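Local coordinates for uncharacterized protein (PDB 3NQN), which is of unknown function but binds calcium, and belongs to a family grouped with the Bet v 1-like proteins, at residues 30-35 with 149-154; 36-41 with 50-55; 62-67 with 87-92; 111-116 with 138-143. All blocks are in the same frame, centred on the assembly; numbering follows the deposited sequence.

Contact 1: residues 30-35 with 149-154; sequences AALAGV and EGLAAG
Val35 and Leu151 lie side by side with their side chains pointing the same way, and CG2 of Val35 meets CD1 of Leu151 at 3.8 Å. They join the turn after helix 28-31 to the final turns of the long C-terminal helix 122-153. CG2 of Val35 sits anti to its own carbonyl carbon, which also lets it rest 3.8 Å from the backbone C of Gly150. An off-staggered chi1 of -93° carries CG of Leu151 to 3.8 Å from Ala31 O. This leucine packs on Phe10 and Leu12 of strand 5-13, while Ala31 leans on Phe24 of helix 18-26.

The backbones also come close. The CA atoms of Val35 and Gly150 come within 4.0 Å, and Gly150 CA makes a CA-H...O contact of 3.6 Å with Gly34 O. A CB on Gly150 would collide with Val35 CA, and one on Gly34 would run into CB of Ala153, so both glycines permit the close approach. Gly34 lies in a type I turn running from Leu32 to Val35.

The polar links run through water. One molecule donates to Ala31 O and Gly150 O and accepts from Gly34 N, its bond to Gly150 O being 2.8 Å; another donates to Ala30 O and, at 2.7 Å, to Gly154 O. With no direct hydrogen bond between the two segments, carbonyls near both helix ends share bound water, and the join rests on glycine backbone and a small apolar patch.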
loop_
_atom_site.group_PDB
_atom_site.type_symbol
_atom_site.label_atom_id
_atom_site.label_comp_id
_atom_site.label_asym_id
_atom_site.label_seq_id
_atom_site.Cartn_x
_atom_site.Cartn_y
_atom_site.Cartn_z
ATOM N N ALA A 30 22.528 2.575 10.761
ATOM C CA ALA A 30 23.791 1.810 10.690
ATOM C C ALA A 30 23.494 0.320 10.690
ATOM O O ALA A 30 23.830 -0.398 9.761
ATOM C CB ALA A 30 24.678 2.159 11.882
ATOM N N ALA A 31 22.832 -0.132 11.744
ATOM C CA ALA A 31 22.535 -1.562 11.937
ATOM C C ALA A 31 21.706 -2.159 10.808
ATOM O O ALA A 31 21.951 -3.281 10.403
ATOM C CB ALA A 31 21.818 -1.780 13.294
ATOM N N LEU A 32 20.720 -1.414 10.308
ATOM C CA LEU A 32 19.829 -1.930 9.260
ATOM C C LEU A 32 20.153 -1.453 7.818
ATOM O O LEU A 32 19.382 -1.703 6.908
ATOM C CB LEU A 32 18.382 -1.594 9.591
ATOM C CG LEU A 32 17.880 -2.042 10.966
ATOM C CD1 LEU A 32 16.464 -1.502 11.202
ATOM C CD2 LEU A 32 17.929 -3.578 11.111
ATOM N N ALA A 33 21.295 -0.814 7.621
ATOM C CA ALA A 33 21.678 -0.295 6.268
ATOM C C ALA A 33 21.567 -1.338 5.114
ATOM O O ALA A 33 21.041 -1.029 4.040
ATOM C CB ALA A 33 23.091 0.316 6.308
ATOM N N GLY A 34 22.024 -2.562 5.358
ATOM C CA GLY A 34 22.029 -3.598 4.329
ATOM C C GLY A 34 20.965 -4.667 4.489
ATOM O O GLY A 34 21.002 -5.688 3.821
ATOM N N VAL A 35 20.009 -4.443 5.374
ATOM C CA VAL A 35 18.961 -5.440 5.613
ATOM C C VAL A 35 17.943 -5.473 4.465
ATOM O O VAL A 35 17.491 -4.439 4.001
ATOM C CB VAL A 35 18.284 -5.195 6.952
ATOM C CG1 VAL A 35 17.033 -6.046 7.107
ATOM C CG2 VAL A 35 19.289 -5.490 8.091
ATOM N N GLU A 149 22.679 -12.155 7.401
ATOM C CA GLU A 149 23.313 -11.679 6.184
ATOM C C GLU A 149 23.202 -10.149 6.100
ATOM O O GLU A 149 24.195 -9.448 5.871
ATOM C CB GLU A 149 22.619 -12.323 4.966
ATOM C CG GLU A 149 23.215 -11.929 3.603
ATOM C CD GLU A 149 22.471 -12.545 2.431
ATOM O OE1 GLU A 149 21.208 -12.592 2.456
ATOM O OE2 GLU A 149 23.150 -12.962 1.463
ATOM N N GLY A 150 21.993 -9.637 6.353
ATOM C CA GLY A 150 21.725 -8.200 6.296
ATOM C C GLY A 150 22.489 -7.388 7.310
ATOM O O GLY A 150 23.058 -6.360 6.974
ATOM N N LEU A 151 22.481 -7.817 8.569
ATOM C CA LEU A 151 23.248 -7.115 9.571
ATOM C C LEU A 151 24.742 -7.160 9.245
ATOM O O LEU A 151 25.432 -6.157 9.373
ATOM C CB LEU A 151 22.977 -7.648 10.988
ATOM C CG LEU A 151 21.874 -6.875 11.729
ATOM C CD1 LEU A 151 20.496 -7.230 11.190
ATOM C CD2 LEU A 151 21.939 -7.132 13.160
ATOM N N ALA A 152 25.234 -8.316 8.801
ATOM C CA ALA A 152 26.665 -8.439 8.463
ATOM C C ALA A 152 27.045 -7.473 7.331
ATOM O O ALA A 152 28.098 -6.855 7.372
ATOM C CB ALA A 152 27.019 -9.884 8.091
ATOM N N ALA A 153 26.143 -7.302 6.362
ATOM C CA ALA A 153 26.367 -6.375 5.246
ATOM C C ALA A 153 26.546 -4.915 5.706
ATOM O O ALA A 153 27.123 -4.124 5.003
ATOM C CB ALA A 153 25.243 -6.474 4.251
ATOM N N GLY A 154 26.060 -4.568 6.894
ATOM C CA GLY A 154 26.212 -3.196 7.391
ATOM C C GLY A 154 27.560 -2.901 8.052
ATOM O O GLY A 154 27.874 -1.745 8.332
HETATM O O HOH W 1 26.026 0.266 8.501
HETATM O O HOH W 2 23.034 -3.697 7.845
#

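Contact 2: residues 36-41 with 50-55; sequences RFLRGL and GELLVT
Leu53 lays its CD2 over the centre of one face of the Arg39 guanidinium, 3.6 Å above the plane, the two side chains crossing at about a right angle. Here the loop before strand 41-43 pairs antiparallel with strand 47-56 of the sheet through a single bridge, the hydrogen-bonded pair Arg39 and Glu51. Each backbone N of the pair donates to the other's O, and both bonds are 2.9 Å long.

The same pair is joined again through its side chains. A bend at chi3 of Arg39 brings NE to 2.7 Å from Glu51 OE2, and NH2 reaches the same oxygen at 2.6 Å. That oxygen lies close to the guanidinium plane, but the carboxylate is turned 63° from it and both nitrogens come from one face of the carboxylate. A chi1 of 58° puts Glu51 CG between its backbone N and carbonyl carbon, where it packs against Arg39 CB and O. The salt bridge probably offsets some of the negative charge gathered here, since Glu51 also touches Asp63, a calcium ligand. An alanine in place of Glu51 would probably leave the Arg39 guanidinium without its charged mate in this strand and freer to swing off Leu53.

On the other face, Leu38 and Leu52 point the same way, with CD2 of Leu38 4.0 Å from CD1 of Leu52. Arg39 and Gly40 are the central residues of a type II turn from Leu38 to Leu41, Gly40 with positive phi. Before the turn, a water donates to Phe37 O and accepts from Leu53 N at 2.9 Å.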
loop_
_atom_site.group_PDB
_atom_site.type_symbol
_atom_site.label_atom_id
_atom_site.label_comp_id
_atom_site.label_asym_id
_atom_site.label_seq_id
_atom_site.Cartn_x
_atom_site.Cartn_y
_atom_site.Cartn_z
ATOM N N ARG A 36 17.608 -6.675 4.009
ATOM C CA ARG A 36 16.665 -6.847 2.916
ATOM C C ARG A 36 15.300 -7.269 3.441
ATOM O O ARG A 36 15.159 -7.710 4.598
ATOM C CB ARG A 36 17.162 -7.924 1.934
ATOM C CG ARG A 36 18.434 -7.561 1.129
ATOM C CD ARG A 36 19.195 -8.829 0.718
ATOM N NE ARG A 36 18.520 -9.561 -0.323
ATOM C CZ ARG A 36 18.547 -10.885 -0.484
ATOM N NH1 ARG A 36 19.172 -11.682 0.381
ATOM N NH2 ARG A 36 17.898 -11.421 -1.508
ATOM N N PHE A 37 14.302 -7.125 2.565
ATOM C CA PHE A 37 12.920 -7.549 2.800
ATOM C C PHE A 37 12.169 -6.680 3.781
ATOM O O PHE A 37 11.063 -7.025 4.201
ATOM C CB PHE A 37 12.852 -9.029 3.176
ATOM C CG PHE A 37 13.627 -9.915 2.246
ATOM C CD1 PHE A 37 13.252 -10.036 0.913
ATOM C CD2 PHE A 37 14.754 -10.608 2.691
ATOM C CE1 PHE A 37 13.974 -10.857 0.034
ATOM C CE2 PHE A 37 15.474 -11.424 1.824
ATOM C CZ PHE A 37 15.083 -11.550 0.494
ATOM N N LEU A 38 12.749 -5.524 4.104
ATOM C CA LEU A 38 12.066 -4.494 4.870
ATOM C C LEU A 38 11.936 -3.262 3.965
ATOM O O LEU A 38 12.792 -2.364 3.972
ATOM C CB LEU A 38 12.833 -4.143 6.159
ATOM C CG LEU A 38 12.942 -5.251 7.223
ATOM C CD1 LEU A 38 13.670 -4.714 8.461
ATOM C CD2 LEU A 38 11.559 -5.813 7.592
ATOM N N ARG A 39 10.854 -3.205 3.203
ATOM C CA ARG A 39 10.688 -2.141 2.229
ATOM C C ARG A 39 10.279 -0.822 2.899
ATOM O O ARG A 39 9.567 -0.820 3.902
ATOM C CB ARG A 39 9.661 -2.545 1.166
ATOM C CG ARG A 39 9.831 -1.796 -0.173
ATOM C CD ARG A 39 8.743 -2.164 -1.168
ATOM N NE ARG A 39 7.434 -1.643 -0.761
ATOM C CZ ARG A 39 6.294 -1.866 -1.418
ATOM N NH1 ARG A 39 6.281 -2.629 -2.511
ATOM N NH2 ARG A 39 5.156 -1.344 -0.965
ATOM N N GLY A 40 10.725 0.294 2.323
ATOM C CA GLY A 40 10.338 1.619 2.806
ATOM C C GLY A 40 10.844 1.931 4.196
ATOM O O GLY A 40 10.285 2.769 4.902
ATOM N N LEU A 41 11.945 1.296 4.568
ATOM C CA LEU A 41 12.512 1.470 5.895
ATOM C C LEU A 41 12.867 2.935 6.116
ATOM O O LEU A 41 13.462 3.578 5.244
ATOM C CB LEU A 41 13.746 0.590 6.031
ATOM C CG LEU A 41 14.226 0.161 7.408
ATOM C CD1 LEU A 41 13.093 -0.430 8.267
ATOM C CD2 LEU A 41 15.355 -0.858 7.218
ATOM N N GLY A 50 8.406 0.647 8.394
ATOM C CA GLY A 50 8.559 0.105 7.069
ATOM C C GLY A 50 7.450 -0.870 6.788
ATOM O O GLY A 50 6.386 -0.794 7.397
ATOM N N GLU A 51 7.703 -1.815 5.893
ATOM C CA GLU A 51 6.683 -2.787 5.537
ATOM C C GLU A 51 7.298 -4.083 5.041
ATOM O O GLU A 51 8.413 -4.096 4.532
ATOM C CB GLU A 51 5.733 -2.181 4.472
ATOM C CG GLU A 51 6.448 -1.725 3.206
ATOM C CD GLU A 51 5.653 -0.715 2.363
ATOM O OE1 GLU A 51 4.602 -0.199 2.815
ATOM O OE2 GLU A 51 6.113 -0.417 1.251
ATOM N N LEU A 52 6.602 -5.183 5.286
ATOM C CA LEU A 52 6.962 -6.461 4.727
ATOM C C LEU A 52 5.973 -6.761 3.627
ATOM O O LEU A 52 4.808 -6.333 3.700
ATOM C CB LEU A 52 6.897 -7.573 5.776
ATOM C CG LEU A 52 7.891 -7.540 6.938
ATOM C CD1 LEU A 52 7.643 -6.312 7.783
ATOM C CD2 LEU A 52 7.761 -8.821 7.791
ATOM N N LEU A 53 6.412 -7.516 2.621
ATOM C CA LEU A 53 5.557 -7.838 1.485
ATOM C C LEU A 53 5.086 -9.288 1.536
ATOM O O LEU A 53 5.892 -10.211 1.614
ATOM C CB LEU A 53 6.294 -7.574 0.172
ATOM C CG LEU A 53 6.798 -6.136 -0.068
ATOM C CD1 LEU A 53 7.445 -6.033 -1.459
ATOM C CD2 LEU A 53 5.674 -5.140 0.070
ATOM N N VAL A 54 3.774 -9.465 1.579
ATOM C CA VAL A 54 3.151 -10.778 1.503
ATOM C C VAL A 54 2.582 -10.931 0.098
ATOM O O VAL A 54 1.704 -10.156 -0.316
ATOM C CB VAL A 54 2.004 -10.923 2.530
ATOM C CG1 VAL A 54 1.310 -12.305 2.380
ATOM C CG2 VAL A 54 2.530 -10.722 3.949
ATOM N N THR A 55 3.079 -11.922 -0.633
ATOM C CA THR A 55 2.653 -12.160 -2.002
ATOM C C THR A 55 1.564 -13.208 -2.071
ATOM O O THR A 55 1.753 -14.334 -1.624
ATOM C CB THR A 55 3.842 -12.617 -2.885
ATOM O OG1 THR A 55 4.848 -11.605 -2.881
ATOM C CG2 THR A 55 3.392 -12.860 -4.317
HETATM O O HOH W 3 9.080 -8.567 2.800
#

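Contact 3: residues 62-67 with 87-92; sequences VDLPFR and ERAWVA. With CA (calcium ion), chain C.
Asp63 and Arg88 meet beside a calcium ion, which Asp63 holds with both carboxylate oxygens, OD1 at 2.5 Å and OD2 at 2.6 Å. The site lies on a seven-stranded antiparallel sheet, consistent with the Bet v 1-like clan, and Asp63 OD1 of the second subunit binds the same ion, so the metal bridges the dimer. Four waters also coordinate it.

Arg88 NH1 makes a weak, long hydrogen bond of 3.4 Å to Asp63 OD2, part of a salt bridge in which the two planes stand 77° apart. A calcium-bound water also joins the two residues, accepting from Arg88 NH1 and donating to the backbone O of Asp63. Pro65 comes tip to tip with the arginine, its CG 3.6 Å over the guanidinium and offset toward the rim. An alanine at Arg88 would probably leave Asp63 without this positive neighbour and the metal-bound water without this donor.

Further out, the side chains of Leu64 and Val91 cross at about a right angle. Segments 62-67 and 90-92 run roughly parallel, at 37°; in the sheet order strand 76-81 separates their strands. Val91 N donates to Pro65 O at 2.9 Å, the bond nearly straight at 169°.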
loop_
_atom_site.group_PDB
_atom_site.type_symbol
_atom_site.label_atom_id
_atom_site.label_comp_id
_atom_site.label_asym_id
_atom_site.label_seq_id
_atom_site.Cartn_x
_atom_site.Cartn_y
_atom_site.Cartn_z
ATOM N N VAL A 62 1.331 -7.595 -1.298
ATOM C CA VAL A 62 0.540 -6.827 -0.347
ATOM C C VAL A 62 1.454 -6.396 0.777
ATOM O O VAL A 62 2.116 -7.228 1.400
ATOM C CB VAL A 62 -0.633 -7.659 0.226
ATOM C CG1 VAL A 62 -1.450 -6.813 1.270
ATOM C CG2 VAL A 62 -1.549 -8.143 -0.926
ATOM N N ASP A 63 1.524 -5.093 1.011
ATOM C CA ASP A 63 2.416 -4.540 2.034
ATOM C C ASP A 63 1.749 -4.492 3.403
ATOM O O ASP A 63 0.615 -4.027 3.533
ATOM C CB ASP A 63 2.877 -3.137 1.642
ATOM C CG ASP A 63 1.735 -2.269 1.120
ATOM O OD1 ASP A 63 1.182 -2.581 0.026
ATOM O OD2 ASP A 63 1.388 -1.276 1.790
ATOM N N LEU A 64 2.454 -5.012 4.402
ATOM C CA LEU A 64 2.012 -4.995 5.800
ATOM C C LEU A 64 2.965 -4.080 6.571
ATOM O O LEU A 64 4.178 -4.374 6.681
ATOM C CB LEU A 64 2.055 -6.412 6.409
ATOM C CG LEU A 64 0.958 -7.425 6.056
ATOM C CD1 LEU A 64 0.886 -7.714 4.550
ATOM C CD2 LEU A 64 1.168 -8.736 6.868
ATOM N N PRO A 65 2.442 -2.975 7.117
ATOM C CA PRO A 65 3.334 -2.062 7.785
ATOM C C PRO A 65 3.756 -2.544 9.179
ATOM O O PRO A 65 3.136 -3.459 9.753
ATOM C CB PRO A 65 2.501 -0.786 7.889
ATOM C CG PRO A 65 1.102 -1.269 7.973
ATOM C CD PRO A 65 1.043 -2.499 7.135
ATOM N N PHE A 66 4.854 -1.982 9.660
ATOM C CA PHE A 66 5.269 -2.121 11.045
ATOM C C PHE A 66 5.844 -0.793 11.465
ATOM O O PHE A 66 6.271 0.014 10.622
ATOM C CB PHE A 66 6.322 -3.213 11.236
ATOM C CG PHE A 66 7.705 -2.840 10.719
ATOM C CD1 PHE A 66 8.624 -2.185 11.546
ATOM C CD2 PHE A 66 8.087 -3.163 9.437
ATOM C CE1 PHE A 66 9.877 -1.843 11.079
ATOM C CE2 PHE A 66 9.340 -2.813 8.967
ATOM C CZ PHE A 66 10.232 -2.144 9.798
ATOM N N ARG A 67 5.837 -0.566 12.768
ATOM C CA ARG A 67 6.440 0.591 13.363
ATOM C C ARG A 67 6.887 0.175 14.770
ATOM O O ARG A 67 6.098 -0.407 15.545
ATOM C CB ARG A 67 5.443 1.738 13.427
ATOM C CG ARG A 67 6.058 3.089 13.722
ATOM C CD ARG A 67 5.029 4.232 13.516
ATOM N NE ARG A 67 5.674 5.554 13.500
ATOM C CZ ARG A 67 5.839 6.322 12.410
ATOM N NH1 ARG A 67 5.398 5.929 11.210
ATOM N NH2 ARG A 67 6.443 7.496 12.526
ATOM N N GLU A 87 -7.690 -2.530 10.581
ATOM C CA GLU A 87 -8.282 -2.341 9.235
ATOM C C GLU A 87 -7.533 -3.133 8.167
ATOM O O GLU A 87 -8.097 -3.490 7.128
ATOM C CB GLU A 87 -8.272 -0.862 8.865
ATOM C CG GLU A 87 -6.898 -0.340 8.550
ATOM C CD GLU A 87 -6.778 1.128 8.759
ATOM O OE1 GLU A 87 -7.761 1.856 8.479
ATOM O OE2 GLU A 87 -5.700 1.562 9.215
ATOM N N ARG A 88 -6.246 -3.355 8.394
ATOM C CA ARG A 88 -5.462 -4.149 7.482
ATOM C C ARG A 88 -4.391 -4.866 8.232
ATOM O O ARG A 88 -4.013 -4.450 9.299
ATOM C CB ARG A 88 -4.872 -3.304 6.356
ATOM C CG ARG A 88 -3.980 -2.191 6.798
ATOM C CD ARG A 88 -3.200 -1.629 5.610
ATOM N NE ARG A 88 -2.366 -0.492 5.998
ATOM C CZ ARG A 88 -1.304 -0.062 5.311
ATOM N NH1 ARG A 88 -0.902 -0.690 4.209
ATOM N NH2 ARG A 88 -0.624 0.978 5.749
ATOM N N ALA A 89 -3.928 -5.975 7.666
ATOM C CA ALA A 89 -2.877 -6.789 8.263
ATOM C C ALA A 89 -1.616 -5.968 8.495
ATOM O O ALA A 89 -1.307 -5.061 7.733
ATOM C CB ALA A 89 -2.576 -7.979 7.385
ATOM N N TRP A 90 -0.924 -6.263 9.592
ATOM C CA TRP A 90 0.268 -5.538 9.962
ATOM C C TRP A 90 1.237 -6.490 10.663
ATOM O O TRP A 90 0.894 -7.635 10.936
ATOM C CB TRP A 90 -0.077 -4.335 10.852
ATOM C CG TRP A 90 -0.837 -4.686 12.169
ATOM C CD1 TRP A 90 -2.164 -4.948 12.301
ATOM C CD2 TRP A 90 -0.292 -4.690 13.498
ATOM N NE1 TRP A 90 -2.481 -5.173 13.627
ATOM C CE2 TRP A 90 -1.342 -5.034 14.379
ATOM C CE3 TRP A 90 1.003 -4.500 14.022
ATOM C CZ2 TRP A 90 -1.153 -5.156 15.759
ATOM C CZ3 TRP A 90 1.191 -4.618 15.391
ATOM C CH2 TRP A 90 0.114 -4.948 16.249
ATOM N N VAL A 91 2.459 -6.023 10.876
ATOM C CA VAL A 91 3.496 -6.823 11.496
ATOM C C VAL A 91 4.073 -6.105 12.716
ATOM O O VAL A 91 4.212 -4.872 12.711
ATOM C CB VAL A 91 4.661 -7.089 10.481
ATOM C CG1 VAL A 91 5.854 -7.782 11.172
ATOM C CG2 VAL A 91 4.164 -7.909 9.297
ATOM N N ALA A 92 4.340 -6.881 13.769
ATOM C CA ALA A 92 5.048 -6.411 14.971
ATOM C C ALA A 92 6.488 -6.902 14.874
ATOM O O ALA A 92 6.722 -8.106 14.864
ATOM C CB ALA A 92 4.425 -6.971 16.198
HETATM CA CA CA C . -0.631 -0.887 0.225
HETATM O O HOH W 4 -1.747 -4.703 4.939
HETATM O O HOH W 5 -1.281 -2.535 2.063
HETATM O O HOH W 6 4.116 -2.535 14.366
HETATM O O HOH W 7 -0.679 1.069 1.667
HETATM O O HOH W 8 1.009 0.324 -0.861
HETATM O O HOH W 9 -1.356 -2.132 -1.781
#

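Contact 4: residues 111-116 with 138-143; sequences FQAHLA and RTLERV
Phe111 and Leu140 mark the closest backbone approach, with their CA atoms 6.6 Å apart. Strand segment 111-114 and helix segment 138-143 run almost antiparallel, at 158° between their N-to-C directions, and their axes come within 9.1 Å. No hydrogen bond crosses between these two segments; they meet through apolar packing.

Leu140 reaches in between two strand residues that project toward the helix. Its CD2 touches Phe111 CB at 4.0 Å, while CD1 lies 3.9 Å from Ala113 CB and a similar distance from the backbone N of Ala113. The leucine thus spans two successive residues on that face, one methyl to each, and the small Ala113 lets it come close to the backbone. The packing is consistent with the helix-grip fold of the Bet v 1-like clan, in which a long C-terminal helix packs over the antiparallel sheet. Leu140 also meets Ala6 of strand 5-13 and Leu52 of strand 47-56.

One helical turn on, Val143 approaches the Phe111 side chain tip to tip. In the conformer described, CG1 lies over the centre of the ring, 4.1 Å from the centroid and 12° off the normal; because the valine has a second conformer, this CH-pi contact is tentative. Val143 also packs on Leu38 and Leu52. Glu141, a calcium-binding residue of this protein with no calcium bound to it here, points away from strand 111-114 and touches Ala6.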
loop_
_atom_site.group_PDB
_atom_site.type_symbol
_atom_site.label_atom_id
_atom_site.label_comp_id
_atom_site.label_asym_id
_atom_site.label_seq_id
_atom_site.Cartn_x
_atom_site.Cartn_y
_atom_site.Cartn_z
ATOM N N PHE A 111 9.177 -11.606 14.984
ATOM C CA PHE A 111 8.177 -11.039 14.100
ATOM C C PHE A 111 6.871 -11.726 14.331
ATOM O O PHE A 111 6.825 -12.945 14.496
ATOM C CB PHE A 111 8.557 -11.250 12.631
ATOM C CG PHE A 111 9.829 -10.622 12.241
ATOM C CD1 PHE A 111 11.038 -11.302 12.417
ATOM C CD2 PHE A 111 9.846 -9.376 11.646
ATOM C CE1 PHE A 111 12.222 -10.731 12.031
ATOM C CE2 PHE A 111 11.026 -8.807 11.251
ATOM C CZ PHE A 111 12.227 -9.487 11.445
ATOM N N GLN A 112 5.796 -10.942 14.350
ATOM C CA GLN A 112 4.457 -11.483 14.490
ATOM C C GLN A 112 3.555 -10.785 13.457
ATOM O O GLN A 112 3.533 -9.566 13.372
ATOM C CB GLN A 112 3.940 -11.256 15.924
ATOM C CG GLN A 112 2.459 -11.635 16.158
ATOM C CD GLN A 112 2.250 -13.115 16.430
ATOM O OE1 GLN A 112 3.092 -13.773 17.043
ATOM N NE2 GLN A 112 1.101 -13.634 16.016
ATOM N N ALA A 113 2.870 -11.567 12.632
ATOM C CA ALA A 113 1.930 -11.002 11.661
ATOM C C ALA A 113 0.570 -10.981 12.340
ATOM O O ALA A 113 0.186 -11.946 12.968
ATOM C CB ALA A 113 1.880 -11.835 10.393
ATOM N N HIS A 114 -0.107 -9.841 12.266
ATOM C CA HIS A 114 -1.416 -9.666 12.860
ATOM C C HIS A 114 -2.449 -9.527 11.742
ATOM O O HIS A 114 -2.453 -8.544 11.028
ATOM C CB HIS A 114 -1.430 -8.417 13.745
ATOM C CG HIS A 114 -0.652 -8.572 15.020
ATOM N ND1 HIS A 114 -1.229 -9.002 16.198
ATOM C CD2 HIS A 114 0.650 -8.338 15.303
ATOM C CE1 HIS A 114 -0.311 -9.040 17.147
ATOM N NE2 HIS A 114 0.840 -8.648 16.629
ATOM N N LEU A 115 -3.295 -10.528 11.593
ATOM C CA LEU A 115 -4.285 -10.540 10.526
ATOM C C LEU A 115 -5.577 -9.852 10.923
ATOM O O LEU A 115 -5.944 -9.827 12.084
ATOM C CB LEU A 115 -4.571 -11.980 10.083
ATOM C CG LEU A 115 -3.336 -12.727 9.563
ATOM C CD1 LEU A 115 -3.717 -14.145 9.057
ATOM C CD2 LEU A 115 -2.645 -11.929 8.468
ATOM N N ALA A 116 -6.250 -9.279 9.933
ATOM C CA ALA A 116 -7.513 -8.569 10.139
ATOM C C ALA A 116 -8.681 -9.538 10.003
ATOM O O ALA A 116 -9.766 -9.282 10.515
ATOM C CB ALA A 116 -7.640 -7.424 9.115
ATOM N N ARG A 138 5.603 -17.430 5.062
ATOM C CA ARG A 138 6.780 -17.424 4.207
ATOM C C ARG A 138 7.477 -16.095 4.252
ATOM O O ARG A 138 8.705 -16.038 4.209
ATOM C CB ARG A 138 6.407 -17.742 2.753
ATOM C CG ARG A 138 6.145 -19.203 2.492
ATOM C CD ARG A 138 6.103 -19.490 0.984
ATOM N NE ARG A 138 4.865 -19.011 0.362
ATOM C CZ ARG A 138 3.738 -19.724 0.278
ATOM N NH1 ARG A 138 3.678 -20.956 0.783
ATOM N NH2 ARG A 138 2.667 -19.207 -0.311
ATOM N N THR A 139 6.686 -15.014 4.278
ATOM C CA THR A 139 7.221 -13.653 4.369
ATOM C C THR A 139 8.019 -13.454 5.659
ATOM O O THR A 139 9.134 -12.914 5.645
ATOM C CB THR A 139 6.089 -12.617 4.325
ATOM O OG1 THR A 139 5.469 -12.652 3.029
ATOM C CG2 THR A 139 6.627 -11.178 4.619
ATOM N N LEU A 140 7.446 -13.880 6.770
ATOM C CA LEU A 140 8.097 -13.727 8.053
ATOM C C LEU A 140 9.418 -14.498 8.129
ATOM O O LEU A 140 10.418 -13.972 8.609
ATOM C CB LEU A 140 7.161 -14.164 9.184
ATOM C CG LEU A 140 5.900 -13.322 9.427
ATOM C CD1 LEU A 140 5.265 -13.758 10.736
ATOM C CD2 LEU A 140 6.197 -11.826 9.468
ATOM N N GLU A 141 9.414 -15.729 7.635
ATOM C CA GLU A 141 10.608 -16.565 7.638
ATOM C C GLU A 141 11.697 -16.020 6.700
ATOM O O GLU A 141 12.883 -16.022 7.057
ATOM C CB GLU A 141 10.259 -18.010 7.253
ATOM C CG GLU A 141 9.395 -18.767 8.316
ATOM C CD GLU A 141 10.149 -19.032 9.648
ATOM O OE1 GLU A 141 11.407 -18.921 9.680
ATOM O OE2 GLU A 141 9.474 -19.345 10.657
ATOM N N ARG A 142 11.307 -15.522 5.524
ATOM C CA ARG A 142 12.283 -15.009 4.575
ATOM C C ARG A 142 13.057 -13.842 5.215
ATOM O O ARG A 142 14.302 -13.804 5.177
ATOM C CB ARG A 142 11.597 -14.539 3.290
ATOM C CG ARG A 142 12.566 -14.185 2.141
ATOM C CD ARG A 142 13.011 -15.418 1.396
ATOM N NE ARG A 142 13.557 -15.099 0.071
ATOM C CZ ARG A 142 14.853 -14.944 -0.210
ATOM N NH1 ARG A 142 15.786 -15.073 0.742
ATOM N NH2 ARG A 142 15.220 -14.667 -1.460
ATOM N N VAL A 143 12.335 -12.903 5.820
ATOM C CA VAL A 143 12.994 -11.749 6.427
ATOM C C VAL A 143 13.849 -12.186 7.629
ATOM O O VAL A 143 14.982 -11.747 7.771
ATOM C CB VAL A 143 11.988 -10.620 6.823
ATOM C CG1 VAL A 143 10.991 -11.103 7.863
ATOM C CG2 VAL A 143 12.743 -9.388 7.321
#

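In the fold
From the N terminus, residues 30-35 open the longest loop, which contact 1 closes only at the end of helix 122-153; the other three contacts nest inside it. Contact 2 closes first, a short loop holding the hairpin turn between strands 41-43 and 47-56, then contact 3 and contact 4 follow in series without crossing. Arg36 of contact 2 makes a salt bridge to Glu149 of contact 1. Strands 47-56 and 60-73 are neighbours in the sheet and join contact 2 to contact 3, while strands 90-99 and 104-114 join contact 3 to contact 4. Thr139 OG1 bonds to Leu53 O, tying the helix of contact 4 back to contact 2. Contacts 3 and 4 also touch the second subunit.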